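Local coordinates for protein nucleoside hydrolase, putative (Trypanosoma brucei, PDB 3FZ0) that belongs to the nucleoside hydrolase family, with an alpha/beta fold built round a mainly parallel sheet and a calcium ion bound in the model, at residues B[22-27]-B[243-248]; B[27-32]-B[290-295]; B[34-39]-B[115-120]; B[121-126]-B[151-156]; B[302-307]-B[337-342]. The protein carries 2 engineered substitutions. One frame throughout, in Å; residues are numbered along the deposited sequence.

Contact 1 of 5, residues B[22-27]-B[243-248]; sequences AIMLAM and QEFIEK
Helix 17-27 and helix 241-249 face each other through Met-24 and Ile-246, whose CA atoms are the nearest across the two segments at 10.0 Å. This spacing keeps the backbones well apart, and side chains bridge the gap. Met-24 does so from one side. Its CG stands anti to the carbonyl carbon (chi1 -68°), and the chain then bends at chi3 (94°), so the methyl group turns along the second helix. Met-24 CE lies 3.9 Å from Ile-246 CG1, with Met-24 SD about as close to that carbon. Met-24 CE also comes within 4.2 Å of Phe-245 CD2. Helix 17-27 follows the first strand of the alpha/beta fold and carries the calcium ligand Asp-19; helix 241-249 packs against its flank here. The sulfur of Met-24 sits 5.3 Å from the centroid of the Phe-245 ring, in an oblique Met-aromatic contact. The ring also stacks with Phe-96. Leu-56 and Tyr-60 of helix 46-60 and Ile-355 of helix 345-356 also pack on Met-24. Within helix 241-249, Lys-248 NZ makes a salt bridge to Glu-244 OE1 at 3.0 Å; the oxygen accepts with its anti lone pair.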
# COMPACT_ATOMS: atom_id res chain seq x y z
N ALA B 22 33.19 13.26 -0.69
CA ALA B 22 32.59 13.84 0.54
C ALA B 22 33.49 13.67 1.78
O ALA B 22 33.67 14.61 2.58
CB ALA B 22 31.21 13.25 0.80
N ILE B 23 34.05 12.46 1.95
CA ILE B 23 34.92 12.19 3.09
C ILE B 23 36.22 13.00 2.95
O ILE B 23 36.72 13.54 3.94
CB ILE B 23 35.18 10.66 3.29
CG1 ILE B 23 33.85 9.95 3.60
CG2 ILE B 23 36.19 10.41 4.38
CD1 ILE B 23 33.81 8.45 3.30
N MET B 24 36.71 13.12 1.73
CA MET B 24 37.85 13.96 1.42
C MET B 24 37.58 15.41 1.81
O MET B 24 38.45 16.09 2.36
CB MET B 24 38.25 13.85 -0.06
CG MET B 24 38.83 12.47 -0.47
SD MET B 24 39.26 12.36 -2.24
CE MET B 24 40.98 12.80 -2.22
N LEU B 25 36.36 15.86 1.58
CA LEU B 25 36.00 17.23 1.88
C LEU B 25 35.98 17.43 3.39
O LEU B 25 36.62 18.38 3.92
CB LEU B 25 34.66 17.58 1.23
CG LEU B 25 34.21 19.03 1.02
CD1 LEU B 25 32.97 19.04 0.14
CD2 LEU B 25 33.91 19.72 2.29
N ALA B 26 35.28 16.55 4.11
CA ALA B 26 35.33 16.55 5.59
C ALA B 26 36.75 16.54 6.16
O ALA B 26 37.02 17.24 7.12
CB ALA B 26 34.55 15.39 6.14
N MET B 27 37.64 15.75 5.55
CA MET B 27 38.98 15.58 6.10
C MET B 27 39.96 16.68 5.78
O MET B 27 41.08 16.61 6.28
CB MET B 27 39.57 14.25 5.65
CG MET B 27 39.06 13.08 6.46
SD MET B 27 39.78 11.57 5.85
CE MET B 27 39.58 11.84 4.11
N GLN B 243 44.99 14.48 -6.58
CA GLN B 243 44.44 14.57 -7.94
C GLN B 243 44.52 13.23 -8.66
O GLN B 243 43.56 12.81 -9.30
CB GLN B 243 45.14 15.65 -8.74
CG GLN B 243 45.09 17.04 -8.10
CD GLN B 243 46.09 17.98 -8.74
OE1 GLN B 243 47.25 17.64 -8.82
NE2 GLN B 243 45.63 19.14 -9.22
N GLU B 244 45.64 12.54 -8.53
CA GLU B 244 45.82 11.22 -9.16
C GLU B 244 44.72 10.24 -8.72
O GLU B 244 44.07 9.60 -9.56
CB GLU B 244 47.19 10.63 -8.86
CG GLU B 244 47.32 9.19 -9.27
CD GLU B 244 48.69 8.63 -9.04
OE1 GLU B 244 48.80 7.39 -9.02
OE2 GLU B 244 49.67 9.42 -8.88
N PHE B 245 44.49 10.20 -7.41
CA PHE B 245 43.46 9.36 -6.83
C PHE B 245 42.07 9.73 -7.34
O PHE B 245 41.30 8.85 -7.70
CB PHE B 245 43.55 9.41 -5.29
CG PHE B 245 42.48 8.61 -4.57
CD1 PHE B 245 42.72 7.30 -4.18
CD2 PHE B 245 41.26 9.18 -4.26
CE1 PHE B 245 41.74 6.57 -3.50
CE2 PHE B 245 40.26 8.45 -3.58
CZ PHE B 245 40.50 7.16 -3.20
N ILE B 246 41.74 11.03 -7.35
CA ILE B 246 40.45 11.48 -7.86
C ILE B 246 40.30 11.11 -9.33
O ILE B 246 39.28 10.58 -9.72
CB ILE B 246 40.16 13.01 -7.57
CG1 ILE B 246 40.09 13.25 -6.04
CG2 ILE B 246 38.85 13.50 -8.32
CD1 ILE B 246 39.98 14.70 -5.64
N GLU B 247 41.33 11.32 -10.14
CA GLU B 247 41.25 10.90 -11.56
C GLU B 247 40.93 9.41 -11.71
O GLU B 247 40.12 9.04 -12.57
CB GLU B 247 42.49 11.29 -12.39
CG GLU B 247 42.26 11.17 -13.87
CD GLU B 247 43.51 11.43 -14.73
OE1 GLU B 247 43.35 11.59 -15.94
OE2 GLU B 247 44.66 11.48 -14.21
N LYS B 248 41.55 8.57 -10.89
CA LYS B 248 41.34 7.13 -10.97
C LYS B 248 39.96 6.72 -10.45
O LYS B 248 39.31 5.83 -11.00
CB LYS B 248 42.43 6.38 -10.21
CG LYS B 248 43.78 6.25 -10.93
CD LYS B 248 44.76 5.61 -9.97
CE LYS B 248 46.16 5.61 -10.48
NZ LYS B 248 47.01 4.97 -9.46

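Contact 2 of 5, residues B[27-32]-B[290-295]; sequences MTQPDV and AIRPES
Ile-291 meets Val-32 and Gln-29 where a beta-alpha-beta unit turns from helix 17-27 into strand 32-39. A type II beta turn from Gln-29 to Val-32 makes the entry to the strand. Ile-291 is the last residue of helix 282-291. The side chains of Val-32 and Ile-291 cross at about a right angle, with Val-32 CG2 3.9 Å from Ile-291 CG2. The CG1 branch of Ile-291 lies between its backbone N and carbonyl carbon (chi1 63°). This places Ile-291 CD1 4.1 Å from Gln-29 CG. Gln-29 is bent at chi2 (68°), which turns its amide toward Arg-292. The side chains of Gln-29 and Arg-292 cross at about a right angle. The nearest pair is Gln-29 NE2 and Arg-292 CD at 3.5 Å, a packing contact and not a hydrogen bond. The amide and guanidinium planes are 48° apart. Over one face of the guanidinium lies Glu-294 OE2, well out of the plane, so the pair is held by charge alone. Ile-291 also packs on Arg-7 and Leu-9 of strand 6-13. After the helix, Arg-292 O takes two bonds from Ser-295: one from its N, and one from Ser-295 OG at 2.9 Å.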
# COMPACT_ATOMS: atom_id res chain seq x y z
N MET B 27 37.64 15.75 5.55
CA MET B 27 38.98 15.58 6.10
C MET B 27 39.96 16.68 5.78
O MET B 27 41.08 16.61 6.28
CB MET B 27 39.57 14.25 5.65
CG MET B 27 39.06 13.08 6.46
SD MET B 27 39.78 11.57 5.85
CE MET B 27 39.58 11.84 4.11
N THR B 28 39.59 17.65 4.95
CA THR B 28 40.54 18.68 4.48
C THR B 28 40.02 20.06 4.85
O THR B 28 40.46 21.06 4.34
CB THR B 28 40.76 18.62 2.96
OG1 THR B 28 39.50 18.75 2.25
CG2 THR B 28 41.48 17.33 2.58
N GLN B 29 39.05 20.12 5.73
CA GLN B 29 38.43 21.36 6.11
C GLN B 29 38.95 21.70 7.51
O GLN B 29 39.16 20.81 8.34
CB GLN B 29 36.92 21.15 6.06
CG GLN B 29 36.09 22.40 5.88
CD GLN B 29 36.21 23.08 4.52
OE1 GLN B 29 36.72 22.52 3.55
NE2 GLN B 29 35.71 24.30 4.45
N PRO B 30 39.24 22.98 7.78
CA PRO B 30 39.75 23.23 9.14
C PRO B 30 38.64 23.16 10.20
O PRO B 30 37.48 23.33 9.89
CB PRO B 30 40.35 24.64 9.04
CG PRO B 30 39.57 25.30 7.91
CD PRO B 30 39.18 24.20 6.96
N ASP B 31 39.02 22.88 11.44
CA ASP B 31 38.06 22.78 12.57
C ASP B 31 37.06 21.64 12.42
O ASP B 31 35.99 21.66 13.02
CB ASP B 31 37.32 24.11 12.81
CG ASP B 31 38.24 25.24 13.22
OD1 ASP B 31 39.19 25.05 14.02
OD2 ASP B 31 38.00 26.35 12.73
N VAL B 32 37.40 20.66 11.57
CA VAL B 32 36.60 19.47 11.38
C VAL B 32 37.51 18.26 11.61
O VAL B 32 38.67 18.23 11.15
CB VAL B 32 35.99 19.37 9.94
CG1 VAL B 32 35.28 18.05 9.75
CG2 VAL B 32 35.02 20.50 9.67
N ALA B 290 26.70 20.26 6.14
CA ALA B 290 26.95 19.95 7.55
C ALA B 290 27.99 20.84 8.15
O ALA B 290 27.85 21.28 9.28
CB ALA B 290 27.41 18.52 7.70
N ILE B 291 29.06 21.10 7.43
CA ILE B 291 30.17 21.81 8.04
C ILE B 291 30.23 23.31 7.72
O ILE B 291 30.81 24.06 8.49
CB ILE B 291 31.51 21.07 7.88
CG1 ILE B 291 31.93 20.94 6.44
CG2 ILE B 291 31.37 19.67 8.43
CD1 ILE B 291 32.94 19.76 6.23
N ARG B 292 29.60 23.73 6.62
CA ARG B 292 29.50 25.14 6.31
C ARG B 292 28.05 25.53 6.12
O ARG B 292 27.59 25.63 4.99
CB ARG B 292 30.31 25.50 5.06
CG ARG B 292 31.76 25.07 5.09
CD ARG B 292 32.60 25.92 4.18
NE ARG B 292 33.11 27.09 4.88
CZ ARG B 292 33.32 28.28 4.33
NH1 ARG B 292 33.07 28.49 3.05
NH2 ARG B 292 33.80 29.29 5.07
N PRO B 293 27.33 25.76 7.24
CA PRO B 293 25.88 26.00 7.19
C PRO B 293 25.52 27.24 6.36
O PRO B 293 24.40 27.36 5.90
CB PRO B 293 25.50 26.22 8.66
CG PRO B 293 26.80 26.69 9.33
CD PRO B 293 27.85 25.84 8.62
N GLU B 294 26.48 28.14 6.18
CA GLU B 294 26.30 29.37 5.40
C GLU B 294 26.21 29.08 3.90
O GLU B 294 25.82 29.95 3.12
CB GLU B 294 27.42 30.39 5.71
CG GLU B 294 28.86 29.94 5.29
CD GLU B 294 29.65 29.14 6.38
OE1 GLU B 294 29.03 28.49 7.25
OE2 GLU B 294 30.92 29.18 6.36
N SER B 295 26.54 27.85 3.50
CA SER B 295 26.38 27.41 2.11
C SER B 295 24.93 27.16 1.72
O SER B 295 24.64 27.01 0.54
CB SER B 295 27.18 26.14 1.84
OG SER B 295 26.53 25.01 2.40

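Contact 3 of 5, residues B[34-39]-B[115-120]; sequences VIAITV and LKILEE
Ile-117 reaches from helix 110-120 onto strand 32-39 with two separate branches. Ile-117 CD1 sits on Ala-36 CB at 3.3 Å. That is a tight approach, and the chi2 of Ile-117 (148°) is displaced from a staggered value. Ile-117 CG2 instead meets Ile-35 CD1 at 3.7 Å. The side chains of Ile-35 and Ile-117 run past each other in opposite directions, so they touch alongside. Neighbouring residues of a regular strand would point to opposite faces of the sheet. Here the backbone of Ile-35 leaves the extended form (psi -15°), and both Ile-35 and Ala-36 turn toward the helix. The CA atoms of Ala-36 and Ile-117 are 8.3 Å apart, consistent with the small alanine side chain lying between them. Ile-37 points away from the helix and packs on Ile-23 of helix 17-27 and on Ile-53 and Leu-57 of helix 46-60. The strand is thus sandwiched between helices, as in a three-layer alpha/beta fold. Ile-117 also touches Ile-10 of the adjoining strand 6-13. Along the helix, Lys-116 NZ forms a salt bridge with Glu-120 OE2 at 2.8 Å, met on the syn side of the carboxylate. No hydrogen bond or charge pair joins the two segments. Their cohesion therefore rests on the burial of methyl groups and on shape, while the backbone bonds of the strand to Leu-9, Ile-11, Pro-65 and Phe-67 fix its place in the sheet.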
# COMPACT_ATOMS: atom_id res chain seq x y z
N VAL B 34 36.88 13.98 11.38
CA VAL B 34 36.11 12.76 11.20
C VAL B 34 36.59 11.78 12.26
O VAL B 34 37.74 11.37 12.24
CB VAL B 34 36.33 12.14 9.81
CG1 VAL B 34 35.70 10.76 9.72
CG2 VAL B 34 35.76 13.07 8.75
N ILE B 35 35.70 11.43 13.20
CA ILE B 35 36.09 10.54 14.31
C ILE B 35 35.69 9.08 14.09
O ILE B 35 36.20 8.21 14.79
CB ILE B 35 35.60 11.04 15.71
CG1 ILE B 35 34.08 11.21 15.76
CG2 ILE B 35 36.26 12.32 16.06
CD1 ILE B 35 33.52 11.40 17.19
N ALA B 36 34.79 8.82 13.14
CA ALA B 36 34.39 7.43 12.80
C ALA B 36 33.68 7.37 11.48
O ALA B 36 32.94 8.28 11.13
CB ALA B 36 33.50 6.80 13.89
N ILE B 37 33.94 6.28 10.75
CA ILE B 37 33.28 6.03 9.48
C ILE B 37 32.54 4.72 9.65
O ILE B 37 33.11 3.69 10.05
CB ILE B 37 34.29 5.98 8.31
CG1 ILE B 37 34.92 7.39 8.12
CG2 ILE B 37 33.61 5.44 7.04
CD1 ILE B 37 36.08 7.46 7.09
N THR B 38 31.23 4.76 9.42
CA THR B 38 30.41 3.58 9.56
C THR B 38 29.90 3.21 8.17
O THR B 38 29.40 4.05 7.42
CB THR B 38 29.26 3.79 10.53
OG1 THR B 38 28.46 4.88 10.07
CG2 THR B 38 29.81 4.11 11.90
N VAL B 39 30.06 1.95 7.82
CA VAL B 39 29.81 1.50 6.44
C VAL B 39 28.42 0.86 6.35
O VAL B 39 28.03 0.07 7.22
CB VAL B 39 30.94 0.53 5.99
CG1 VAL B 39 30.59 -0.17 4.68
CG2 VAL B 39 32.24 1.30 5.90
N LEU B 115 26.48 4.32 18.93
CA LEU B 115 26.02 4.45 20.32
C LEU B 115 27.20 4.65 21.26
O LEU B 115 27.10 5.38 22.25
CB LEU B 115 25.17 3.24 20.75
CG LEU B 115 23.91 2.99 19.89
CD1 LEU B 115 23.08 1.84 20.49
CD2 LEU B 115 23.05 4.26 19.72
N LYS B 116 28.32 4.01 20.94
CA LYS B 116 29.51 4.10 21.76
C LYS B 116 30.11 5.52 21.66
O LYS B 116 30.41 6.15 22.68
CB LYS B 116 30.52 3.02 21.38
CG LYS B 116 31.87 3.15 22.04
CD LYS B 116 32.81 2.04 21.59
CE LYS B 116 34.20 2.55 21.25
NZ LYS B 116 34.88 2.84 22.52
N ILE B 117 30.25 6.02 20.45
CA ILE B 117 30.67 7.40 20.23
C ILE B 117 29.76 8.41 20.93
O ILE B 117 30.24 9.31 21.61
CB ILE B 117 30.81 7.69 18.72
CG1 ILE B 117 32.10 7.04 18.22
CG2 ILE B 117 30.79 9.23 18.39
CD1 ILE B 117 31.93 6.60 16.80
N LEU B 118 28.45 8.25 20.77
CA LEU B 118 27.50 9.15 21.42
C LEU B 118 27.64 9.09 22.93
O LEU B 118 27.55 10.11 23.61
CB LEU B 118 26.06 8.86 21.01
CG LEU B 118 25.70 9.12 19.55
CD1 LEU B 118 24.26 8.73 19.28
CD2 LEU B 118 25.98 10.58 19.17
N GLU B 119 27.89 7.89 23.43
CA GLU B 119 27.97 7.66 24.87
C GLU B 119 29.19 8.36 25.41
O GLU B 119 29.11 8.98 26.45
CB GLU B 119 27.97 6.16 25.18
CG GLU B 119 28.14 5.78 26.64
CD GLU B 119 26.99 6.25 27.55
OE1 GLU B 119 25.78 6.17 27.15
OE2 GLU B 119 27.30 6.69 28.69
N GLU B 120 30.30 8.27 24.69
CA GLU B 120 31.57 8.89 25.10
C GLU B 120 31.71 10.39 24.77
O GLU B 120 32.58 11.05 25.31
CB GLU B 120 32.74 8.13 24.48
CG GLU B 120 32.91 6.70 25.00
CD GLU B 120 33.81 5.82 24.13
OE1 GLU B 120 34.22 6.24 23.03
OE2 GLU B 120 34.07 4.67 24.54

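Contact 4 of 5, residues B[121-126]-B[151-156]; sequences AEPSDD and FSKLGT
Lys-153 and Ala-121 make the polar link of this contact. Lys-153 NZ donates a hydrogen bond to Ala-121 O at 2.9 Å. The nitrogen lies in the carbonyl plane, on a lone pair, with a C=O...N angle of 138°. The same ammonium group also bonds to Leu-118 O and Glu-119 O, so three carbonyls at the end of helix 110-120 share one lysine. A positive charge there probably suits the negative end of the helix dipole. The lysine chain leaves with CG anti to the carbonyl carbon (chi1 -69°) and bends at chi2, which brings NZ to these oxygens. The apolar contacts come from the stem of the same side chain. Lys-153 CD lies 4.2 Å from Ala-121 CB and 4.3 Å from Pro-123 CD. Pro-123 CG also rests 4.1 Å from Lys-153 O, so the proline ring leans against both the lysine stem and the backbone. The CA atoms of Pro-123 and Lys-153 are 7.0 Å apart. Segment 121-126 joins helix 110-120 to strand 127-133. Segment 151-156 begins with a 3-10 turn and lies between helix 138-146 and strand 162-165. Tyr-129 of strand 127-133 ties them further, for its OH bonds to Glu-122 N and its backbone to Gly-155, while Leu-154 packs on Leu-118 of helix 110-120.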
# COMPACT_ATOMS: atom_id res chain seq x y z
N ALA B 121 30.86 10.89 23.88
CA ALA B 121 30.85 12.28 23.43
C ALA B 121 30.78 13.26 24.56
O ALA B 121 29.99 13.09 25.50
CB ALA B 121 29.68 12.52 22.48
N GLU B 122 31.58 14.31 24.43
CA GLU B 122 31.64 15.38 25.43
C GLU B 122 31.36 16.75 24.79
O GLU B 122 32.28 17.56 24.64
CB GLU B 122 33.00 15.34 26.16
CG GLU B 122 33.18 14.10 27.07
CD GLU B 122 34.65 13.84 27.45
OE1 GLU B 122 35.51 13.88 26.54
OE2 GLU B 122 34.95 13.60 28.65
N PRO B 123 30.09 17.01 24.40
CA PRO B 123 29.80 18.28 23.73
C PRO B 123 29.97 19.46 24.68
O PRO B 123 29.77 19.33 25.88
CB PRO B 123 28.33 18.14 23.30
CG PRO B 123 27.76 17.12 24.18
CD PRO B 123 28.87 16.19 24.57
N SER B 124 30.39 20.59 24.12
CA SER B 124 30.54 21.83 24.87
C SER B 124 30.21 23.00 23.94
O SER B 124 29.77 22.79 22.79
CB SER B 124 31.97 21.94 25.45
OG SER B 124 33.01 21.82 24.47
N ASP B 125 30.41 24.22 24.42
CA ASP B 125 30.36 25.41 23.57
C ASP B 125 31.33 25.27 22.39
O ASP B 125 30.99 25.66 21.27
CB ASP B 125 30.73 26.65 24.38
CG ASP B 125 29.83 26.84 25.58
OD1 ASP B 125 28.62 26.55 25.47
OD2 ASP B 125 30.33 27.28 26.63
N ASP B 126 32.51 24.68 22.67
CA ASP B 126 33.62 24.52 21.71
C ASP B 126 33.65 23.23 20.87
O ASP B 126 34.46 23.13 19.96
CB ASP B 126 34.98 24.66 22.42
CG ASP B 126 35.24 26.08 22.91
OD1 ASP B 126 34.65 27.03 22.33
OD2 ASP B 126 36.03 26.25 23.87
N PHE B 151 20.92 10.34 21.08
CA PHE B 151 20.98 11.15 19.86
C PHE B 151 20.79 12.64 20.08
O PHE B 151 21.07 13.44 19.20
CB PHE B 151 20.05 10.60 18.80
CG PHE B 151 20.60 9.40 18.12
CD1 PHE B 151 20.51 8.13 18.72
CD2 PHE B 151 21.27 9.52 16.90
CE1 PHE B 151 21.07 7.00 18.08
CE2 PHE B 151 21.81 8.41 16.28
CZ PHE B 151 21.70 7.16 16.86
N SER B 152 20.38 13.01 21.29
CA SER B 152 20.25 14.41 21.64
C SER B 152 21.64 15.02 21.88
O SER B 152 21.76 16.24 21.99
CB SER B 152 19.37 14.56 22.89
OG SER B 152 20.10 14.14 24.01
N LYS B 153 22.67 14.18 21.98
CA LYS B 153 24.04 14.66 22.15
C LYS B 153 24.59 15.29 20.87
O LYS B 153 25.62 15.95 20.91
CB LYS B 153 24.98 13.56 22.66
CG LYS B 153 24.73 13.11 24.12
CD LYS B 153 26.09 12.90 24.70
CE LYS B 153 26.11 11.99 25.88
NZ LYS B 153 27.55 11.53 26.05
N LEU B 154 23.93 15.05 19.75
CA LEU B 154 24.33 15.61 18.44
C LEU B 154 23.76 17.01 18.25
O LEU B 154 22.59 17.27 18.59
CB LEU B 154 23.86 14.72 17.30
CG LEU B 154 24.45 13.32 17.21
CD1 LEU B 154 23.67 12.48 16.26
CD2 LEU B 154 25.90 13.32 16.80
N GLY B 155 24.59 17.90 17.75
CA GLY B 155 24.19 19.23 17.36
C GLY B 155 24.14 20.19 18.49
O GLY B 155 24.59 19.91 19.60
N THR B 156 23.54 21.35 18.21
CA THR B 156 23.35 22.42 19.17
C THR B 156 21.91 22.86 18.96
O THR B 156 21.20 22.24 18.14
CB THR B 156 24.39 23.53 18.87
OG1 THR B 156 25.68 23.10 19.34
CG2 THR B 156 24.06 24.83 19.56

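Contact 5 of 5, residues B[302-307]-B[337-342]; sequences TYVTVE and CNVITK
Thr-302 N donates to Cys-337 O at 3.0 Å, with a nearly straight N-H...O angle of 168°. The return bond runs from Cys-337 N to Thr-302 O at 3.1 Å and is more bent (146°). Together they make an antiparallel hydrogen-bonded pair, with CA atoms 5.7 Å apart. Beyond it side chains take over. Val-304 CB lies 3.6 Å from Cys-337 CB, and Val-304 CG2 sits 3.7 Å from Val-339 CG2. Val-304 has CG1 anti to its backbone N (chi1 174°), which sets CG2 beside that nitrogen and against both partners. Cys-337 SG packs on Val-304 CG2 at 3.7 Å. Ile-319 of strand 317-319 touches Thr-302, Val-304 and Val-339, extending this apolar patch. Thr-302 OG1 bonds to Asp-320 O. Farther along, the carboxylate of Glu-307 is hydrogen-bonded to Arg-311, Glu-312 and Thr-313 of the second subunit, another copy of the protein. The arrangement is that of the mixed sheet of an alpha/beta fold whose last strands turn antiparallel: strand 337-343 lies between strand 203-206, parallel to it, and strand 296-306, antiparallel to it.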
# COMPACT_ATOMS: atom_id res chain seq x y z
N THR B 302 9.60 22.25 7.28
CA THR B 302 8.21 21.77 7.36
C THR B 302 8.19 20.32 7.84
O THR B 302 9.22 19.82 8.28
CB THR B 302 7.49 21.90 6.00
OG1 THR B 302 6.13 21.48 6.13
CG2 THR B 302 8.21 21.05 4.94
N TYR B 303 7.03 19.65 7.71
CA TYR B 303 6.91 18.22 7.99
C TYR B 303 7.20 17.38 6.75
O TYR B 303 6.61 17.59 5.69
CB TYR B 303 5.51 17.87 8.50
CG TYR B 303 5.33 16.40 8.76
CD1 TYR B 303 5.87 15.79 9.92
CD2 TYR B 303 4.61 15.59 7.86
CE1 TYR B 303 5.71 14.43 10.17
CE2 TYR B 303 4.44 14.23 8.09
CZ TYR B 303 5.00 13.66 9.25
OH TYR B 303 4.83 12.31 9.49
N VAL B 304 8.11 16.42 6.92
CA VAL B 304 8.51 15.49 5.89
C VAL B 304 8.46 14.07 6.43
O VAL B 304 8.77 13.81 7.61
CB VAL B 304 9.94 15.85 5.41
CG1 VAL B 304 10.50 14.83 4.43
CG2 VAL B 304 9.93 17.23 4.80
N THR B 305 8.02 13.14 5.58
CA THR B 305 8.13 11.71 5.87
C THR B 305 8.44 10.90 4.61
O THR B 305 8.51 11.45 3.53
CB THR B 305 6.90 11.19 6.63
OG1 THR B 305 7.23 9.95 7.24
CG2 THR B 305 5.70 10.99 5.74
N VAL B 306 8.67 9.61 4.75
CA VAL B 306 8.89 8.72 3.60
C VAL B 306 7.71 7.72 3.42
O VAL B 306 7.26 7.10 4.39
CB VAL B 306 10.22 7.94 3.77
CG1 VAL B 306 10.52 7.10 2.52
CG2 VAL B 306 11.38 8.92 4.09
N GLU B 307 7.18 7.61 2.21
CA GLU B 307 6.15 6.60 1.86
C GLU B 307 6.70 5.19 2.00
O GLU B 307 7.77 4.88 1.46
CB GLU B 307 5.69 6.80 0.42
CG GLU B 307 4.67 5.76 -0.08
CD GLU B 307 3.36 5.74 0.73
OE1 GLU B 307 2.68 6.77 0.83
OE2 GLU B 307 2.98 4.68 1.27
N CYS B 337 11.75 18.67 9.62
CA CYS B 337 12.75 18.55 8.56
C CYS B 337 12.99 19.85 7.78
O CYS B 337 12.04 20.52 7.37
CB CYS B 337 12.33 17.44 7.62
SG CYS B 337 13.38 17.22 6.17
N ASN B 338 14.25 20.21 7.61
CA ASN B 338 14.64 21.37 6.80
C ASN B 338 15.03 20.90 5.41
O ASN B 338 16.05 20.24 5.23
CB ASN B 338 15.77 22.14 7.47
CG ASN B 338 15.97 23.55 6.88
OD1 ASN B 338 15.02 24.20 6.45
ND2 ASN B 338 17.22 24.01 6.87
N VAL B 339 14.18 21.18 4.44
CA VAL B 339 14.38 20.75 3.05
C VAL B 339 15.28 21.79 2.41
O VAL B 339 14.85 22.94 2.26
CB VAL B 339 13.02 20.64 2.29
CG1 VAL B 339 13.23 20.24 0.86
CG2 VAL B 339 12.11 19.63 3.02
N ILE B 340 16.52 21.41 2.10
CA ILE B 340 17.49 22.32 1.50
C ILE B 340 17.15 22.49 0.00
O ILE B 340 17.09 21.49 -0.73
CB ILE B 340 18.94 21.78 1.63
CG1 ILE B 340 19.24 21.25 3.06
CG2 ILE B 340 19.94 22.80 1.14
CD1 ILE B 340 19.13 22.28 4.19
N THR B 341 16.96 23.73 -0.46
CA THR B 341 16.52 23.95 -1.84
C THR B 341 17.52 24.69 -2.72
O THR B 341 17.41 24.63 -3.94
CB THR B 341 15.14 24.61 -1.94
OG1 THR B 341 15.16 25.88 -1.29
CG2 THR B 341 14.03 23.71 -1.30
N LYS B 342 18.46 25.40 -2.09
CA LYS B 342 19.61 25.97 -2.78
C LYS B 342 20.90 25.99 -1.96
O LYS B 342 20.93 26.49 -0.83
CB LYS B 342 19.34 27.37 -3.33
CG LYS B 342 20.45 27.76 -4.30
CD LYS B 342 20.07 28.87 -5.21
CE LYS B 342 21.24 29.22 -6.20
NZ LYS B 342 21.44 28.19 -7.29

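Overall arrangement
Contacts 1 and 2 share Met-27 and touch directly, for Ala-26 CA packs on Ile-291 CD1 at 4.0 Å. Contact 3 touches contact 1 through Ala-26 CB and Val-34 CG2, 3.7 Å apart. The shared Met-27 also meets Val-34, with Met-27 CG 4.0 Å from Val-34 CG2. Contacts 3 and 4 meet at the end of helix 110-120, with centres about 13 Å apart. Contact 5 lies across the chain's centre from contact 1, about 29 Å between centres, but it belongs to the same sheet that contact 3 reaches. The calcium ion is bound by Asp-14, Asp-19, Leu-134 and Asp-283. Asp-19 and Asp-283 lie on helices 17-27 and 282-291, whose later parts contribute to contacts 1 and 2. The side chain of Met-24 is about 13 Å from the ion.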